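Local coordinates for glutamic acid/alanine-rich protein (Trypanosoma congolense, PDB 2Y44) that is of unknown molecular function but is a parasite surface protein whose ectodomain probably forms part of the coat over the trypanosome cell, at residues R13-R16 with A17-T20; D139-A142 with E143-D147. One frame throughout, in Å; residues are numbered along the deposited sequence.

Interaction 1. Residues R13-R16 with A17-T20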
loop_
_atom_site.group_PDB
_atom_site.type_symbol
_atom_site.label_atom_id
_atom_site.label_comp_id
_atom_site.label_asym_id
_atom_site.label_seq_id
_atom_site.Cartn_x
_atom_site.Cartn_y
_atom_site.Cartn_z
ATOM N N ARG A 13 12.271 6.109 8.753
ATOM C CA ARG A 13 11.915 4.649 8.784
ATOM C C ARG A 13 10.596 4.356 8.076
ATOM O O ARG A 13 10.437 3.325 7.398
ATOM C CB ARG A 13 11.855 4.144 10.237
ATOM C CG ARG A 13 13.240 4.141 10.916
ATOM C CD ARG A 13 13.469 2.800 11.581
ATOM N NE ARG A 13 14.841 2.598 12.055
ATOM C CZ ARG A 13 15.264 2.902 13.281
ATOM N NH1 ARG A 13 14.447 3.504 14.145
ATOM N NH2 ARG A 13 16.492 2.558 13.653
ATOM N N GLN A 14 9.631 5.263 8.246
ATOM C CA GLN A 14 8.381 5.207 7.470
ATOM C C GLN A 14 8.619 5.297 5.965
ATOM O O GLN A 14 8.136 4.461 5.210
ATOM C CB GLN A 14 7.376 6.279 7.951
ATOM C CG GLN A 14 6.994 6.154 9.420
ATOM C CD GLN A 14 6.034 4.994 9.700
ATOM O OE1 GLN A 14 6.248 4.186 10.623
ATOM N NE2 GLN A 14 4.976 4.919 8.928
ATOM N N LEU A 15 9.339 6.332 5.522
ATOM C CA LEU A 15 9.695 6.473 4.126
ATOM C C LEU A 15 10.435 5.237 3.578
ATOM O O LEU A 15 10.137 4.740 2.496
ATOM C CB LEU A 15 10.536 7.735 3.922
ATOM C CG LEU A 15 9.828 9.070 4.184
ATOM C CD1 LEU A 15 10.821 10.216 4.102
ATOM C CD2 LEU A 15 8.617 9.286 3.252
ATOM N N ARG A 16 11.438 4.758 4.307
ATOM C CA ARG A 16 12.160 3.567 3.860
ATOM C C ARG A 16 11.288 2.305 3.718
ATOM O O ARG A 16 11.673 1.349 3.019
ATOM C CB ARG A 16 13.327 3.266 4.825
ATOM C CG ARG A 16 14.336 4.376 4.867
ATOM C CD ARG A 16 15.239 4.179 6.058
ATOM N NE ARG A 16 16.162 5.293 6.267
ATOM C CZ ARG A 16 16.842 5.466 7.408
ATOM N NH1 ARG A 16 16.651 4.634 8.450
ATOM N NH2 ARG A 16 17.650 6.508 7.546
ATOM N N ALA A 17 10.102 2.320 4.316
ATOM C CA ALA A 17 9.243 1.147 4.322
ATOM C C ALA A 17 8.270 1.149 3.143
ATOM O O ALA A 17 7.602 0.154 2.926
ATOM C CB ALA A 17 8.487 1.012 5.651
ATOM N N LEU A 18 8.200 2.252 2.379
ATOM C CA LEU A 18 7.130 2.388 1.378
ATOM C C LEU A 18 7.288 1.415 0.202
ATOM O O LEU A 18 6.308 0.913 -0.301
ATOM C CB LEU A 18 7.014 3.812 0.832
ATOM C CG LEU A 18 6.661 4.948 1.798
ATOM C CD1 LEU A 18 6.882 6.311 1.132
ATOM C CD2 LEU A 18 5.256 4.775 2.318
ATOM N N GLU A 19 8.514 1.209 -0.285
ATOM C CA GLU A 19 8.701 0.232 -1.387
ATOM C C GLU A 19 8.196 -1.179 -0.981
ATOM O O GLU A 19 7.430 -1.821 -1.713
ATOM C CB GLU A 19 10.182 0.186 -1.827
ATOM C CG GLU A 19 10.388 -0.523 -3.148
ATOM C CD GLU A 19 11.739 -0.213 -3.771
ATOM O OE1 GLU A 19 12.638 0.341 -3.074
ATOM O OE2 GLU A 19 11.904 -0.560 -4.958
ATOM N N THR A 20 8.558 -1.616 0.212
ATOM C CA THR A 20 8.124 -2.917 0.693
ATOM C C THR A 20 6.612 -2.945 0.875
ATOM O O THR A 20 5.970 -3.897 0.479
ATOM C CB THR A 20 8.845 -3.292 1.965
ATOM O OG1 THR A 20 10.220 -3.523 1.636
ATOM C CG2 THR A 20 8.263 -4.562 2.565
HETATM O O HOH W 1 10.714 3.025 0.311
HETATM O O HOH W 2 10.981 -0.641 1.588
#
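Leu15 and Leu18, three residues apart, lie side by side and point the same way, with Leu15 CD2 4.0 Å from Leu18 CD1. In Leu18, CG is anti to the carbonyl carbon (chi1 -62°), which lays the root of the chain beside the preceding turn: CG is 3.6 Å from Leu15 O. The pair faces helix 57-107, where Leu15 meets Ile96 and Thr99 and Leu18 meets Ser92, and helix 131-144, where they reach Phe138 and Leu134. The methyl of Ala17 lies alongside the preceding turn, CB standing 3.5 Å from Gln14 O.

Two backbone hydrogen bonds span three residues each. Ala17 N donates to Gln14 O at 3.0 Å, and Leu18 N to Leu15 O at 3.2 Å in a nearly straight bond (170°); both donors sit well above the carbonyl plane. At the next two positions a water stands between the carbonyl and the N-H four residues on. One molecule donates to Leu15 O and accepts from Glu19 N (2.9 Å), and a second bridges Arg16 O and Thr20 N in the same way. This is a hydrated kink, where water inserts into bonds that a regular alpha-helix would close directly, and it joins helix 2-16 to helix 18-53.

The polar ends of Arg13, Gln14 and Arg16 are held by other parts of the chain: Arg13 binds Thr123 O and Gln14 NE2 binds Ser133, while Arg16, extended from CG to NE, forms a salt bridge with Asp100 and donates to the carbonyl of Cys122, which is disulfide-bonded to Cys9.

Interaction 2. Residues D139-A142 with E143-D147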
loop_
_atom_site.group_PDB
_atom_site.type_symbol
_atom_site.label_atom_id
_atom_site.label_comp_id
_atom_site.label_asym_id
_atom_site.label_seq_id
_atom_site.Cartn_x
_atom_site.Cartn_y
_atom_site.Cartn_z
ATOM N N ASP A 139 3.138 14.265 11.196
ATOM C CA ASP A 139 2.525 15.159 12.236
ATOM C C ASP A 139 3.516 15.439 13.390
ATOM O O ASP A 139 3.639 16.560 13.891
ATOM C CB ASP A 139 1.250 14.534 12.838
ATOM C CG ASP A 139 0.006 14.708 11.949
ATOM O OD1 ASP A 139 0.079 15.431 10.939
ATOM O OD2 ASP A 139 -1.038 14.109 12.300
ATOM N N ALA A 140 4.196 14.386 13.852
ATOM C CA ALA A 140 5.092 14.504 14.996
ATOM C C ALA A 140 6.255 15.402 14.658
ATOM O O ALA A 140 6.622 16.270 15.457
ATOM C CB ALA A 140 5.603 13.101 15.422
ATOM N N LEU A 141 6.797 15.209 13.459
ATOM C CA LEU A 141 7.884 16.074 12.998
ATOM C C LEU A 141 7.422 17.538 12.811
ATOM O O LEU A 141 8.076 18.458 13.290
ATOM C CB LEU A 141 8.519 15.532 11.722
ATOM C CG LEU A 141 9.761 16.308 11.230
ATOM C CD1 LEU A 141 10.921 16.315 12.289
ATOM C CD2 LEU A 141 10.230 15.629 9.914
ATOM N N ALA A 142 6.237 17.716 12.238
ATOM C CA ALA A 142 5.660 19.055 12.045
ATOM C C ALA A 142 5.492 19.783 13.378
ATOM O O ALA A 142 5.739 21.012 13.507
ATOM C CB ALA A 142 4.333 18.976 11.303
ATOM N N GLU A 143 5.068 19.040 14.385
ATOM C CA GLU A 143 4.837 19.613 15.713
ATOM C C GLU A 143 6.082 20.193 16.372
ATOM O O GLU A 143 5.975 21.155 17.132
ATOM C CB GLU A 143 4.192 18.559 16.638
ATOM C CG GLU A 143 2.721 18.296 16.272
ATOM C CD GLU A 143 2.253 16.921 16.697
ATOM O OE1 GLU A 143 2.955 16.291 17.519
ATOM O OE2 GLU A 143 1.117 16.536 16.323
ATOM N N LEU A 144 7.261 19.617 16.079
ATOM C CA LEU A 144 8.523 20.131 16.629
ATOM C C LEU A 144 9.038 21.399 15.921
ATOM O O LEU A 144 9.957 22.065 16.433
ATOM C CB LEU A 144 9.637 19.069 16.557
ATOM C CG LEU A 144 9.327 17.756 17.303
ATOM C CD1 LEU A 144 10.567 16.828 17.343
ATOM C CD2 LEU A 144 8.856 18.078 18.719
ATOM N N LEU A 145 8.531 21.649 14.716
ATOM C CA LEU A 145 9.042 22.695 13.865
ATOM C C LEU A 145 7.939 23.636 13.389
ATOM O O LEU A 145 7.535 23.583 12.222
ATOM C CB LEU A 145 9.762 22.053 12.668
ATOM C CG LEU A 145 10.894 21.137 13.139
ATOM C CD1 LEU A 145 11.274 20.163 12.045
ATOM C CD2 LEU A 145 12.111 21.993 13.510
ATOM N N PRO A 146 7.415 24.467 14.305
ATOM C CA PRO A 146 6.227 25.249 13.932
ATOM C C PRO A 146 6.450 26.158 12.728
ATOM O O PRO A 146 5.540 26.349 11.930
ATOM C CB PRO A 146 5.956 26.094 15.184
ATOM C CG PRO A 146 6.430 25.214 16.344
ATOM C CD PRO A 146 7.695 24.515 15.763
ATOM N N ASP A 147 7.660 26.691 12.562
ATOM C CA ASP A 147 7.933 27.527 11.374
ATOM C C ASP A 147 7.806 26.758 10.051
ATOM O O ASP A 147 7.477 27.336 9.013
ATOM C CB ASP A 147 9.310 28.180 11.477
ATOM C CG ASP A 147 9.305 29.407 12.363
ATOM O OD1 ASP A 147 8.224 30.022 12.525
ATOM O OD2 ASP A 147 10.378 29.739 12.912
#
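Glu143 folds back along the turn before it, its N donating to Asp139 O at 2.9 Å. With chi1 at -73°, CG stands beside the backbone N and only 3.1 Å from the same Asp139 O, so that the extended side chain runs past that carbonyl. The carboxylates stay apart, Asp139 OD2 lying 5.2 Å from Glu143 OE2; a salt bridge from Asp139 to Arg153 probably eases the likeness of charge.

At Leu144 the bonding slackens. Its N is shared by two weak hydrogen bonds, to Ala140 O at 3.5 Å and to Leu141 O at 3.1 Å, while its side chain packs on Glu3 and Thr7 of helix 2-16.

Leu145 N then bonds Ala142 O at 3.1 Å, three residues back. Its side chain and that of Leu141 cross obliquely, CD1 to CD1 3.9 Å, and it also touches Ile152. Its backbone (phi -127°, psi 72°) has left the helical region, carrying the chain away from the axis. Pro146, whose N has no hydrogen to give, cannot continue the bonding. A winding-down of this kind, with a proline just after, is characteristic of a helix C-terminus, here in the turn between helices 131-144 and 149-183.

Overall arrangement
Interactions 1 and 2 do not touch: their centres lie 20 Å apart and their nearest atoms about 8 Å. Helices 2-16 and 131-144 relate them. Residues 13-16, late in helix 2-16, pack on Leu134, Ala137 and Phe138 of helix 131-144, whereas residues 139-147, where that helix runs out, reach back to Glu3, Glu4 and Thr7. Interaction 1 sits deeper, its centre 10 Å from that of the chain, and joins helix 2-16 to the long helix 18-53; interaction 2, at 25 Å, lies near the surface at a turn. A glycerol, probably from the crystallisation liquor, lies about 4 Å from the side chain of Arg16 in interaction 1.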